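PDB 5I2A: diol-dehydratase from Roseburia inulinivorans, which probably dehydrates 1,2-propanediol without vitamin B12, as a lyase of the glycyl radical enzyme family. Local coordinates for residues A43-P48 against D125-G130; D452-N457 against N509-I514; S268-Q273 against N324-C329; G76-A81 against I272-Q277. All coordinates share one frame; numbering follows the deposited sequence.

Interaction 1 (A43-P48 against D125-G130); sequences ATEGQP and DAYWKG
Tyr127 and Glu45 approach from opposite directions and meet through one hydrogen bond. The phenol OH of Tyr127 donates to Glu45 OE2 at 2.9 Å, using the anti lone pair of that oxygen, on the side away from OE1. OE2 lies at the ring edge and in its plane, carboxylate and ring being only 14° apart, and it also comes within 3.3 Å of Tyr127 CE1. Tyr127 CG stands anti to the backbone N (chi1 180°), which sends the ring across the gap; Glu45 extends beyond CG to match it. A long acid and a long phenol suit two backbones whose nearest CA atoms, those of Glu45 and Tyr127, are 11.9 Å apart.

The loop carrying the acid, between helices 32-43 and 49-63, contains a type II beta turn from Thr44 to Gln47, closed by Gln47 N to Thr44 O at 3.1 Å. Gly46 fills its third position, where the positive phi suits glycine.

Charge and packing add to this. Lys131 makes a cation-pi contact with Tyr127, and Arg52 a weak hydrogen bond to its OH. Glu45 also packs on Lys129 of the second subunit, while Tyr127 CD2 lies 3.7 Å above one face of Trp128.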
loop_
_atom_site.group_PDB
_atom_site.type_symbol
_atom_site.label_atom_id
_atom_site.label_comp_id
_atom_site.label_asym_id
_atom_site.label_seq_id
_atom_site.Cartn_x
_atom_site.Cartn_y
_atom_site.Cartn_z
ATOM N N ALA A 43 -6.289 1.942 -19.283
ATOM C CA ALA A 43 -6.625 0.557 -19.610
ATOM C C ALA A 43 -6.387 -0.440 -18.473
ATOM O O ALA A 43 -6.808 -1.586 -18.563
ATOM C CB ALA A 43 -5.846 0.105 -20.846
ATOM N N THR A 44 -5.710 -0.027 -17.414
ATOM C CA THR A 44 -5.366 -0.981 -16.366
ATOM C C THR A 44 -5.954 -0.640 -14.994
ATOM O O THR A 44 -5.524 -1.200 -13.997
ATOM C CB THR A 44 -3.835 -1.100 -16.204
ATOM O OG1 THR A 44 -3.300 0.174 -15.848
ATOM C CG2 THR A 44 -3.179 -1.609 -17.491
ATOM N N GLU A 45 -6.897 0.296 -14.944
ATOM C CA GLU A 45 -7.530 0.682 -13.683
ATOM C C GLU A 45 -8.073 -0.554 -12.993
ATOM O O GLU A 45 -8.669 -1.415 -13.633
ATOM C CB GLU A 45 -8.649 1.707 -13.916
ATOM C CG GLU A 45 -8.105 3.083 -14.281
ATOM C CD GLU A 45 -9.174 4.099 -14.624
ATOM O OE1 GLU A 45 -10.372 3.744 -14.689
ATOM O OE2 GLU A 45 -8.811 5.272 -14.812
ATOM N N GLY A 46 -7.815 -0.666 -11.697
ATOM C CA GLY A 46 -8.306 -1.797 -10.930
ATOM C C GLY A 46 -7.249 -2.852 -10.688
ATOM O O GLY A 46 -7.433 -3.732 -9.856
ATOM N N GLN A 47 -6.143 -2.775 -11.419
ATOM C CA GLN A 47 -5.050 -3.724 -11.255
ATOM C C GLN A 47 -4.030 -3.225 -10.222
ATOM O O GLN A 47 -4.020 -2.044 -9.897
ATOM C CB GLN A 47 -4.378 -3.975 -12.598
ATOM C CG GLN A 47 -5.248 -4.751 -13.581
ATOM C CD GLN A 47 -4.556 -4.948 -14.920
ATOM O OE1 GLN A 47 -3.420 -5.418 -14.976
ATOM N NE2 GLN A 47 -5.232 -4.574 -16.000
ATOM N N PRO A 48 -3.178 -4.124 -9.698
ATOM C CA PRO A 48 -2.196 -3.662 -8.712
ATOM C C PRO A 48 -1.252 -2.632 -9.322
ATOM O O PRO A 48 -0.914 -2.738 -10.505
ATOM C CB PRO A 48 -1.434 -4.939 -8.337
ATOM C CG PRO A 48 -2.318 -6.063 -8.765
ATOM C CD PRO A 48 -3.030 -5.565 -9.972
ATOM N N ASP A 125 -2.442 15.323 -19.186
ATOM C CA ASP A 125 -2.214 15.613 -17.773
ATOM C C ASP A 125 -3.496 15.529 -16.933
ATOM O O ASP A 125 -3.443 15.209 -15.746
ATOM C CB ASP A 125 -1.629 17.011 -17.575
ATOM C CG ASP A 125 -0.197 17.156 -18.079
ATOM O OD1 ASP A 125 0.493 16.157 -18.335
ATOM O OD2 ASP A 125 0.233 18.314 -18.210
ATOM N N ALA A 126 -4.635 15.858 -17.540
ATOM C CA ALA A 126 -5.882 15.953 -16.794
ATOM C C ALA A 126 -6.180 14.653 -16.059
ATOM O O ALA A 126 -6.746 14.664 -14.982
ATOM C CB ALA A 126 -7.044 16.321 -17.721
ATOM N N TYR A 127 -5.776 13.542 -16.654
ATOM C CA TYR A 127 -5.941 12.238 -16.046
ATOM C C TYR A 127 -5.212 12.096 -14.704
ATOM O O TYR A 127 -5.670 11.370 -13.822
ATOM C CB TYR A 127 -5.442 11.148 -16.995
ATOM C CG TYR A 127 -5.594 9.764 -16.400
ATOM C CD1 TYR A 127 -6.838 9.141 -16.353
ATOM C CD2 TYR A 127 -4.507 9.101 -15.859
ATOM C CE1 TYR A 127 -6.986 7.883 -15.798
ATOM C CE2 TYR A 127 -4.642 7.858 -15.299
ATOM C CZ TYR A 127 -5.883 7.249 -15.279
ATOM O OH TYR A 127 -6.000 6.005 -14.737
ATOM N N TRP A 128 -4.077 12.780 -14.568
ATOM C CA TRP A 128 -3.180 12.573 -13.434
ATOM C C TRP A 128 -3.528 13.441 -12.240
ATOM O O TRP A 128 -2.951 13.282 -11.169
ATOM C CB TRP A 128 -1.715 12.785 -13.873
ATOM C CG TRP A 128 -1.335 11.648 -14.754
ATOM C CD1 TRP A 128 -1.402 11.609 -16.121
ATOM C CD2 TRP A 128 -0.923 10.341 -14.334
ATOM N NE1 TRP A 128 -1.038 10.370 -16.571
ATOM C CE2 TRP A 128 -0.741 9.570 -15.494
ATOM C CE3 TRP A 128 -0.682 9.751 -13.086
ATOM C CZ2 TRP A 128 -0.327 8.245 -15.450
ATOM C CZ3 TRP A 128 -0.270 8.441 -13.042
ATOM C CH2 TRP A 128 -0.094 7.698 -14.221
ATOM N N LYS A 129 -4.491 14.341 -12.421
ATOM C CA LYS A 129 -4.982 15.151 -11.311
ATOM C C LYS A 129 -5.464 14.232 -10.192
ATOM O O LYS A 129 -6.272 13.354 -10.421
ATOM C CB LYS A 129 -6.110 16.074 -11.766
ATOM C CG LYS A 129 -6.695 16.930 -10.659
ATOM C CD LYS A 129 -5.654 17.880 -10.106
ATOM C CE LYS A 129 -6.286 18.904 -9.160
ATOM N NZ LYS A 129 -5.281 19.883 -8.653
ATOM N N GLY A 130 -4.939 14.420 -8.989
ATOM C CA GLY A 130 -5.273 13.540 -7.887
ATOM C C GLY A 130 -4.643 12.152 -7.941
ATOM O O GLY A 130 -5.030 11.279 -7.177
#

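Interaction 2 (D452-N457 against N509-I514); sequences DAAFFN and NADNAI. With EDO (1,2-ethanediol), chain C.
The flat carboxylate of Asp511 presents its two oxygens to different parts of Ala453 and Ala454. OD1 meets the carbonyl O of Ala453 at 2.7 Å, a gap short enough to suggest that the acid holds a proton. OD2 lies against methyl groups instead, 3.4 Å from Ala453 CB and 3.7 Å from Ala454 CB; this buried oxygen has no polar partner in the model. With Asp511 CG anti to the carbonyl carbon (chi1 -83°), the group leaves its helix toward the two alanines. Their small side chains suit the place, since they let the acid approach the backbone, with the CA atoms of Ala453 and Asp511 6.6 Å apart.

Just before Ala453, the side chain of Asp452 binds a small molecule. Its OD2 accepts a 2.6 Å hydrogen bond from O2 of a bound 1,2-ethanediol, which is also held by Glu440, His166, His283 and Ser284. Gln554 binds Asp452 OD1, so the acid is held at both oxygens.

Helix 489-521 thus meets, through Asp511, the chain leading into strand 454-457, which runs parallel to strand 548-556 in a mixed sheet. The ethanediol, probably from the crystallisation liquor, sits in a polar pocket consistent with the diol-binding site of a glycyl radical dehydratase.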
loop_
_atom_site.group_PDB
_atom_site.type_symbol
_atom_site.label_atom_id
_atom_site.label_comp_id
_atom_site.label_asym_id
_atom_site.label_seq_id
_atom_site.Cartn_x
_atom_site.Cartn_y
_atom_site.Cartn_z
ATOM N N ASP A 452 20.290 12.278 -3.230
ATOM C CA ASP A 452 20.082 13.725 -3.177
ATOM C C ASP A 452 18.640 14.062 -2.778
ATOM O O ASP A 452 17.871 14.609 -3.566
ATOM C CB ASP A 452 20.434 14.376 -4.508
ATOM C CG ASP A 452 20.576 15.897 -4.393
ATOM O OD1 ASP A 452 20.521 16.436 -3.264
ATOM O OD2 ASP A 452 20.755 16.549 -5.433
ATOM N N ALA A 453 18.306 13.743 -1.532
ATOM C CA ALA A 453 16.922 13.757 -1.060
ATOM C C ALA A 453 16.396 15.150 -0.730
ATOM O O ALA A 453 15.188 15.364 -0.751
ATOM C CB ALA A 453 16.778 12.844 0.168
ATOM N N ALA A 454 17.300 16.076 -0.412
ATOM C CA ALA A 454 16.918 17.444 -0.048
ATOM C C ALA A 454 18.127 18.350 0.050
ATOM O O ALA A 454 19.271 17.897 0.184
ATOM C CB ALA A 454 16.133 17.482 1.305
ATOM N N PHE A 455 17.842 19.643 -0.020
ATOM C CA PHE A 455 18.822 20.684 0.216
ATOM C C PHE A 455 18.456 21.381 1.530
ATOM O O PHE A 455 17.340 21.896 1.667
ATOM C CB PHE A 455 18.823 21.694 -0.933
ATOM C CG PHE A 455 19.220 21.123 -2.279
ATOM C CD1 PHE A 455 20.144 20.101 -2.383
ATOM C CD2 PHE A 455 18.679 21.652 -3.448
ATOM C CE1 PHE A 455 20.526 19.600 -3.626
ATOM C CE2 PHE A 455 19.047 21.152 -4.701
ATOM C CZ PHE A 455 19.971 20.126 -4.788
ATOM N N PHE A 456 19.385 21.409 2.478
ATOM C CA PHE A 456 19.150 22.015 3.782
ATOM C C PHE A 456 20.066 23.218 3.979
ATOM O O PHE A 456 21.291 23.093 3.896
ATOM C CB PHE A 456 19.383 20.991 4.903
ATOM C CG PHE A 456 19.055 21.496 6.293
ATOM C CD1 PHE A 456 19.978 22.244 7.021
ATOM C CD2 PHE A 456 17.834 21.188 6.884
ATOM C CE1 PHE A 456 19.683 22.678 8.319
ATOM C CE2 PHE A 456 17.526 21.625 8.183
ATOM C CZ PHE A 456 18.453 22.370 8.898
ATOM N N ASN A 457 19.467 24.368 4.273
ATOM C CA ASN A 457 20.224 25.605 4.454
ATOM C C ASN A 457 20.637 25.772 5.919
ATOM O O ASN A 457 19.818 26.149 6.750
ATOM C CB ASN A 457 19.385 26.808 3.984
ATOM C CG ASN A 457 20.182 28.111 3.946
ATOM O OD1 ASN A 457 21.184 28.261 4.643
ATOM N ND2 ASN A 457 19.737 29.054 3.113
ATOM N N ASN A 509 10.903 14.350 8.105
ATOM C CA ASN A 509 9.469 14.180 7.870
ATOM C C ASN A 509 9.106 14.359 6.386
ATOM O O ASN A 509 8.375 13.553 5.824
ATOM C CB ASN A 509 8.664 15.158 8.743
ATOM C CG ASN A 509 7.156 14.971 8.604
ATOM O OD1 ASN A 509 6.514 15.673 7.837
ATOM N ND2 ASN A 509 6.593 14.020 9.356
ATOM N N ALA A 510 9.657 15.389 5.749
ATOM C CA ALA A 510 9.351 15.675 4.345
ATOM C C ALA A 510 9.825 14.540 3.417
ATOM O O ALA A 510 9.076 14.062 2.566
ATOM C CB ALA A 510 9.974 17.013 3.922
ATOM N N ASP A 511 11.066 14.111 3.591
ATOM C CA ASP A 511 11.605 13.046 2.750
ATOM C C ASP A 511 10.879 11.718 2.986
ATOM O O ASP A 511 10.579 11.003 2.039
ATOM C CB ASP A 511 13.110 12.871 2.990
ATOM C CG ASP A 511 13.939 13.845 2.195
ATOM O OD1 ASP A 511 13.529 14.202 1.065
ATOM O OD2 ASP A 511 15.007 14.237 2.688
ATOM N N ASN A 512 10.600 11.399 4.247
ATOM C CA ASN A 512 9.884 10.164 4.560
ATOM C C ASN A 512 8.475 10.190 3.950
ATOM O O ASN A 512 7.991 9.181 3.459
ATOM C CB ASN A 512 9.819 9.929 6.082
ATOM C CG ASN A 512 11.163 9.460 6.660
ATOM O OD1 ASN A 512 12.104 9.180 5.919
ATOM N ND2 ASN A 512 11.236 9.345 7.980
ATOM N N ALA A 513 7.832 11.351 3.970
ATOM C CA ALA A 513 6.528 11.501 3.321
ATOM C C ALA A 513 6.611 11.227 1.812
ATOM O O ALA A 513 5.781 10.518 1.255
ATOM C CB ALA A 513 5.960 12.904 3.576
ATOM N N ILE A 514 7.622 11.790 1.161
ATOM C CA ILE A 514 7.817 11.568 -0.269
ATOM C C ILE A 514 8.173 10.092 -0.542
ATOM O O ILE A 514 7.756 9.526 -1.538
ATOM C CB ILE A 514 8.897 12.527 -0.812
ATOM C CG1 ILE A 514 8.403 13.971 -0.668
ATOM C CG2 ILE A 514 9.252 12.217 -2.282
ATOM C CD1 ILE A 514 9.500 15.041 -0.819
HETATM C C1 EDO C . 23.377 14.749 -7.173
HETATM O O1 EDO C . 23.270 13.330 -7.261
HETATM C C2 EDO C . 22.323 15.349 -8.109
HETATM O O2 EDO C . 20.982 15.115 -7.631
#

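Interaction 3 (S268-Q273 against N324-C329); sequences SFWFIQ and NDLNKC
Trp270 and Leu326 form an apolar seam between the long helix 262-279 and the loop that follows helix 309-323, inside the pyruvate formate lyase-like part of the chain. The two side chains come from opposite directions, and the six-membered end of the indole meets one branch of the leucine: Trp270 CH2 lies 3.6 Å from Leu326 CD1. Leu326 CG is 3.8 Å from the same Trp270 CH2. The methyl reaches the indole obliquely. Trp270 CG is anti to the backbone N (chi1 176°), which carries the wide ring off the helix far enough to bridge backbones that stay well apart; the nearest CA pair, Gln273 and Leu326, is separated by 9.9 Å. A large aromatic suits that gap, and its NE1 donates to the carbonyl O of Gly76. With an alanine at Trp270, Gly76 O would probably lose one of its donors and a gap would open beside Leu326 CD1.

One turn further along the helix, Gln273 turns its amide to Tyr171, Gln345 and the carbonyl of Ile285. Around the seam, Trp270 also packs on Lys322 and Leu323 of helix 309-323, Leu326 rests on Leu343, and helix 171-190 lies against Ser268 and Ile272.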
loop_
_atom_site.group_PDB
_atom_site.type_symbol
_atom_site.label_atom_id
_atom_site.label_comp_id
_atom_site.label_asym_id
_atom_site.label_seq_id
_atom_site.Cartn_x
_atom_site.Cartn_y
_atom_site.Cartn_z
ATOM N N SER A 268 24.244 -2.458 -25.544
ATOM C CA SER A 268 23.491 -3.032 -24.442
ATOM C C SER A 268 23.513 -2.088 -23.240
ATOM O O SER A 268 22.479 -1.777 -22.676
ATOM C CB SER A 268 24.058 -4.390 -24.048
ATOM O OG SER A 268 23.191 -5.035 -23.152
ATOM N N PHE A 269 24.704 -1.646 -22.866
ATOM C CA PHE A 269 24.850 -0.621 -21.860
ATOM C C PHE A 269 23.961 0.581 -22.152
ATOM O O PHE A 269 23.223 1.030 -21.270
ATOM C CB PHE A 269 26.294 -0.152 -21.749
ATOM C CG PHE A 269 26.428 1.175 -21.082
ATOM C CD1 PHE A 269 26.403 1.270 -19.703
ATOM C CD2 PHE A 269 26.531 2.335 -21.826
ATOM C CE1 PHE A 269 26.502 2.485 -19.078
ATOM C CE2 PHE A 269 26.631 3.557 -21.203
ATOM C CZ PHE A 269 26.618 3.629 -19.823
ATOM N N TRP A 270 24.024 1.104 -23.374
ATOM C CA TRP A 270 23.302 2.339 -23.655
ATOM C C TRP A 270 21.784 2.144 -23.532
ATOM O O TRP A 270 21.109 2.994 -22.990
ATOM C CB TRP A 270 23.619 2.925 -25.040
ATOM C CG TRP A 270 22.760 4.141 -25.280
ATOM C CD1 TRP A 270 21.743 4.267 -26.171
ATOM C CD2 TRP A 270 22.795 5.369 -24.532
ATOM N NE1 TRP A 270 21.166 5.514 -26.055
ATOM C CE2 TRP A 270 21.791 6.202 -25.049
ATOM C CE3 TRP A 270 23.593 5.843 -23.481
ATOM C CZ2 TRP A 270 21.550 7.480 -24.548
ATOM C CZ3 TRP A 270 23.365 7.115 -22.991
ATOM C CH2 TRP A 270 22.353 7.921 -23.526
ATOM N N PHE A 271 21.254 1.040 -24.040
ATOM C CA PHE A 271 19.815 0.778 -23.914
ATOM C C PHE A 271 19.383 0.769 -22.436
ATOM O O PHE A 271 18.347 1.316 -22.091
ATOM C CB PHE A 271 19.444 -0.545 -24.600
ATOM C CG PHE A 271 19.162 -0.407 -26.088
ATOM C CD1 PHE A 271 18.466 0.687 -26.582
ATOM C CD2 PHE A 271 19.603 -1.368 -26.984
ATOM C CE1 PHE A 271 18.203 0.813 -27.944
ATOM C CE2 PHE A 271 19.344 -1.251 -28.349
ATOM C CZ PHE A 271 18.649 -0.167 -28.832
ATOM N N ILE A 272 20.193 0.178 -21.568
ATOM C CA ILE A 272 19.857 0.156 -20.152
ATOM C C ILE A 272 19.903 1.581 -19.585
ATOM O O ILE A 272 18.960 2.010 -18.923
ATOM C CB ILE A 272 20.787 -0.769 -19.347
ATOM C CG1 ILE A 272 20.654 -2.212 -19.839
ATOM C CG2 ILE A 272 20.452 -0.684 -17.875
ATOM C CD1 ILE A 272 19.196 -2.747 -19.831
ATOM N N GLN A 273 20.979 2.310 -19.883
ATOM C CA GLN A 273 21.125 3.705 -19.455
ATOM C C GLN A 273 19.933 4.550 -19.887
ATOM O O GLN A 273 19.447 5.388 -19.131
ATOM C CB GLN A 273 22.406 4.324 -20.021
ATOM C CG GLN A 273 22.705 5.735 -19.509
ATOM C CD GLN A 273 23.136 5.759 -18.038
ATOM O OE1 GLN A 273 23.450 4.720 -17.451
ATOM N NE2 GLN A 273 23.154 6.953 -17.445
ATOM N N ASN A 324 24.885 12.945 -23.540
ATOM C CA ASN A 324 24.423 14.330 -23.593
ATOM C C ASN A 324 23.131 14.529 -24.379
ATOM O O ASN A 324 22.570 15.625 -24.385
ATOM C CB ASN A 324 25.512 15.232 -24.180
ATOM C CG ASN A 324 26.714 15.319 -23.287
ATOM O OD1 ASN A 324 26.796 16.194 -22.429
ATOM N ND2 ASN A 324 27.646 14.391 -23.463
ATOM N N ASP A 325 22.649 13.479 -25.031
ATOM C CA ASP A 325 21.392 13.584 -25.782
ATOM C C ASP A 325 20.172 13.567 -24.846
ATOM O O ASP A 325 19.130 14.143 -25.150
ATOM C CB ASP A 325 21.283 12.447 -26.802
ATOM C CG ASP A 325 20.200 12.689 -27.852
ATOM O OD1 ASP A 325 19.783 13.847 -28.056
ATOM O OD2 ASP A 325 19.777 11.705 -28.479
ATOM N N LEU A 326 20.306 12.897 -23.706
ATOM C CA LEU A 326 19.206 12.816 -22.741
ATOM C C LEU A 326 19.107 14.120 -21.946
ATOM O O LEU A 326 20.113 14.806 -21.735
ATOM C CB LEU A 326 19.402 11.608 -21.814
ATOM C CG LEU A 326 19.491 10.243 -22.511
ATOM C CD1 LEU A 326 19.670 9.129 -21.496
ATOM C CD2 LEU A 326 18.259 9.998 -23.379
ATOM N N ASN A 327 17.893 14.491 -21.546
ATOM C CA ASN A 327 17.675 15.748 -20.833
ATOM C C ASN A 327 16.433 15.634 -19.938
ATOM O O ASN A 327 15.739 14.617 -19.948
ATOM C CB ASN A 327 17.537 16.918 -21.837
ATOM C CG ASN A 327 17.910 18.295 -21.242
ATOM O OD1 ASN A 327 18.010 18.480 -20.027
ATOM N ND2 ASN A 327 18.100 19.274 -22.129
ATOM N N LYS A 328 16.159 16.683 -19.176
ATOM C CA LYS A 328 15.080 16.685 -18.210
ATOM C C LYS A 328 14.652 18.115 -17.914
ATOM O O LYS A 328 15.480 18.953 -17.583
ATOM C CB LYS A 328 15.530 15.986 -16.914
ATOM C CG LYS A 328 14.540 16.012 -15.747
ATOM C CD LYS A 328 15.173 15.250 -14.542
ATOM C CE LYS A 328 14.330 15.280 -13.249
ATOM N NZ LYS A 328 15.002 14.435 -12.170
ATOM N N CYS A 329 13.360 18.396 -18.001
ATOM C CA CYS A 329 12.909 19.748 -17.680
ATOM C C CYS A 329 12.388 19.809 -16.254
ATOM O O CYS A 329 11.513 19.042 -15.879
ATOM C CB CYS A 329 11.827 20.224 -18.665
ATOM S SG CYS A 329 11.206 21.886 -18.283
#

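Interaction 4 (G76-A81 against I272-Q277); sequences GSTTIA and IQQVLQ
Gly76 and Gln274 bring an irregular loop and helix 262-279 to within 7.1 Å, measured between their CA atoms, and the loop backbone then runs on past the end of the glutamine. Gln274 is extended, with CG anti to the backbone N (chi1 -175°), so that its amide reaches the Gly76-Thr78 backbone. Its NE2 donates to Thr78 OG1 at 3.0 Å, nearly straight at 161° and with the acceptor almost in the amide plane. The same Gln274 NE2 presses close to the backbone, 3.0 Å from Ser77 C, but at a poor angle for a bond to the carbonyl oxygen there. The amide oxygen OE1 packs on Gly76 CA at 3.4 Å. Glycine is called for here: any CB would run into that oxygen, and the backbone angles themselves disfavour a side chain.

A water gives a second link, 2.6 Å from Thr78 OG1 and donating to Gln274 O at 3.0 Å.

Replacing Gln274 by a leucine would probably leave Thr78 OG1 without its amide donor and the threonine side chain freer to turn. The threonine hydroxyl is suited to its role because one small oxygen can serve both amide and water; the buried loop is therefore tied to the helix by polar bonds as well as by close fit.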
loop_
_atom_site.group_PDB
_atom_site.type_symbol
_atom_site.label_atom_id
_atom_site.label_comp_id
_atom_site.label_asym_id
_atom_site.label_seq_id
_atom_site.Cartn_x
_atom_site.Cartn_y
_atom_site.Cartn_z
ATOM N N GLY A 76 19.520 4.910 -29.911
ATOM C CA GLY A 76 18.595 4.978 -28.797
ATOM C C GLY A 76 18.391 6.431 -28.419
ATOM O O GLY A 76 19.268 7.071 -27.854
ATOM N N SER A 77 17.226 6.951 -28.753
ATOM C CA SER A 77 16.891 8.333 -28.474
ATOM C C SER A 77 15.525 8.366 -27.819
ATOM O O SER A 77 14.619 7.666 -28.254
ATOM C CB SER A 77 16.878 9.185 -29.756
ATOM O OG SER A 77 18.177 9.338 -30.313
ATOM N N THR A 78 15.380 9.190 -26.791
ATOM C CA THR A 78 14.141 9.241 -26.027
ATOM C C THR A 78 13.198 10.314 -26.594
ATOM O O THR A 78 11.981 10.209 -26.472
ATOM C CB THR A 78 14.465 9.464 -24.521
ATOM O OG1 THR A 78 15.090 8.284 -24.014
ATOM C CG2 THR A 78 13.212 9.761 -23.684
ATOM N N THR A 79 13.763 11.322 -27.252
ATOM C CA THR A 79 12.964 12.331 -27.938
ATOM C C THR A 79 13.388 12.485 -29.405
ATOM O O THR A 79 14.512 12.181 -29.771
ATOM C CB THR A 79 13.077 13.698 -27.264
ATOM O OG1 THR A 79 14.460 14.020 -27.117
ATOM C CG2 THR A 79 12.417 13.681 -25.881
ATOM N N ILE A 80 12.486 12.974 -30.242
ATOM C CA ILE A 80 12.849 13.241 -31.620
ATOM C C ILE A 80 13.840 14.404 -31.641
ATOM O O ILE A 80 14.888 14.312 -32.270
ATOM C CB ILE A 80 11.630 13.541 -32.473
ATOM C CG1 ILE A 80 10.717 12.314 -32.493
ATOM C CG2 ILE A 80 12.051 13.924 -33.908
ATOM C CD1 ILE A 80 11.459 11.021 -32.893
ATOM N N ALA A 81 13.535 15.474 -30.915
ATOM C CA ALA A 81 14.467 16.593 -30.801
ATOM C C ALA A 81 15.669 16.211 -29.946
ATOM O O ALA A 81 15.502 15.768 -28.824
ATOM C CB ALA A 81 13.780 17.803 -30.221
ATOM N N ILE A 272 20.193 0.178 -21.568
ATOM C CA ILE A 272 19.857 0.156 -20.152
ATOM C C ILE A 272 19.903 1.581 -19.585
ATOM O O ILE A 272 18.960 2.010 -18.923
ATOM C CB ILE A 272 20.787 -0.769 -19.347
ATOM C CG1 ILE A 272 20.654 -2.212 -19.839
ATOM C CG2 ILE A 272 20.452 -0.684 -17.875
ATOM C CD1 ILE A 272 19.196 -2.747 -19.831
ATOM N N GLN A 273 20.979 2.310 -19.883
ATOM C CA GLN A 273 21.125 3.705 -19.455
ATOM C C GLN A 273 19.933 4.550 -19.887
ATOM O O GLN A 273 19.447 5.388 -19.131
ATOM C CB GLN A 273 22.406 4.324 -20.021
ATOM C CG GLN A 273 22.705 5.735 -19.509
ATOM C CD GLN A 273 23.136 5.759 -18.038
ATOM O OE1 GLN A 273 23.450 4.720 -17.451
ATOM N NE2 GLN A 273 23.154 6.953 -17.445
ATOM N N GLN A 274 19.481 4.330 -21.114
ATOM C CA GLN A 274 18.390 5.104 -21.670
ATOM C C GLN A 274 17.027 4.734 -21.072
ATOM O O GLN A 274 16.302 5.611 -20.604
ATOM C CB GLN A 274 18.337 4.943 -23.193
ATOM C CG GLN A 274 17.278 5.831 -23.842
ATOM C CD GLN A 274 16.886 5.368 -25.245
ATOM O OE1 GLN A 274 17.380 4.355 -25.737
ATOM N NE2 GLN A 274 16.001 6.113 -25.887
ATOM N N VAL A 275 16.675 3.449 -21.078
ATOM C CA VAL A 275 15.300 3.096 -20.722
ATOM C C VAL A 275 15.020 3.297 -19.230
ATOM O O VAL A 275 13.885 3.551 -18.857
ATOM C CB VAL A 275 14.929 1.641 -21.110
ATOM C CG1 VAL A 275 15.023 1.455 -22.622
ATOM C CG2 VAL A 275 15.777 0.617 -20.337
ATOM N N LEU A 276 16.052 3.205 -18.389
ATOM C CA LEU A 276 15.903 3.520 -16.972
ATOM C C LEU A 276 15.324 4.923 -16.819
ATOM O O LEU A 276 14.540 5.172 -15.914
ATOM C CB LEU A 276 17.237 3.408 -16.228
ATOM C CG LEU A 276 17.723 1.984 -15.931
ATOM C CD1 LEU A 276 19.144 2.021 -15.417
ATOM C CD2 LEU A 276 16.802 1.273 -14.925
ATOM N N GLN A 277 15.698 5.820 -17.730
ATOM C CA GLN A 277 15.292 7.222 -17.642
ATOM C C GLN A 277 14.026 7.522 -18.453
ATOM O O GLN A 277 13.519 8.643 -18.452
ATOM C CB GLN A 277 16.465 8.118 -18.062
ATOM C CG GLN A 277 17.634 7.923 -17.074
ATOM C CD GLN A 277 18.841 8.749 -17.377
ATOM O OE1 GLN A 277 18.918 9.909 -16.992
ATOM N NE2 GLN A 277 19.817 8.146 -18.050
HETATM O O HOH W 1 15.682 8.373 -21.476
#

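How the interactions relate
Interactions 3 and 4 form one continuous region, their centres 5 Å apart, and both draw on helix 262-279, sharing Ile272 and Gln273. Besides the indole bond to Gly76, they touch where Leu326 CD1 packs 3.6 Å from Gln277 NE2 and Leu326 CD2 3.7 Å from Thr78 OG1. One helix thus faces two loops that also meet each other. Interaction 2, whose segment 452-457 reaches the bound ethanediol through Asp452, is also buried, its centre about 26 Å from that of interaction 3. Interaction 1 is a surface contact about 27 Å, centre to centre, from interaction 2. These two share the second subunit as a neighbour, whereas no other chain touches interactions 3 and 4.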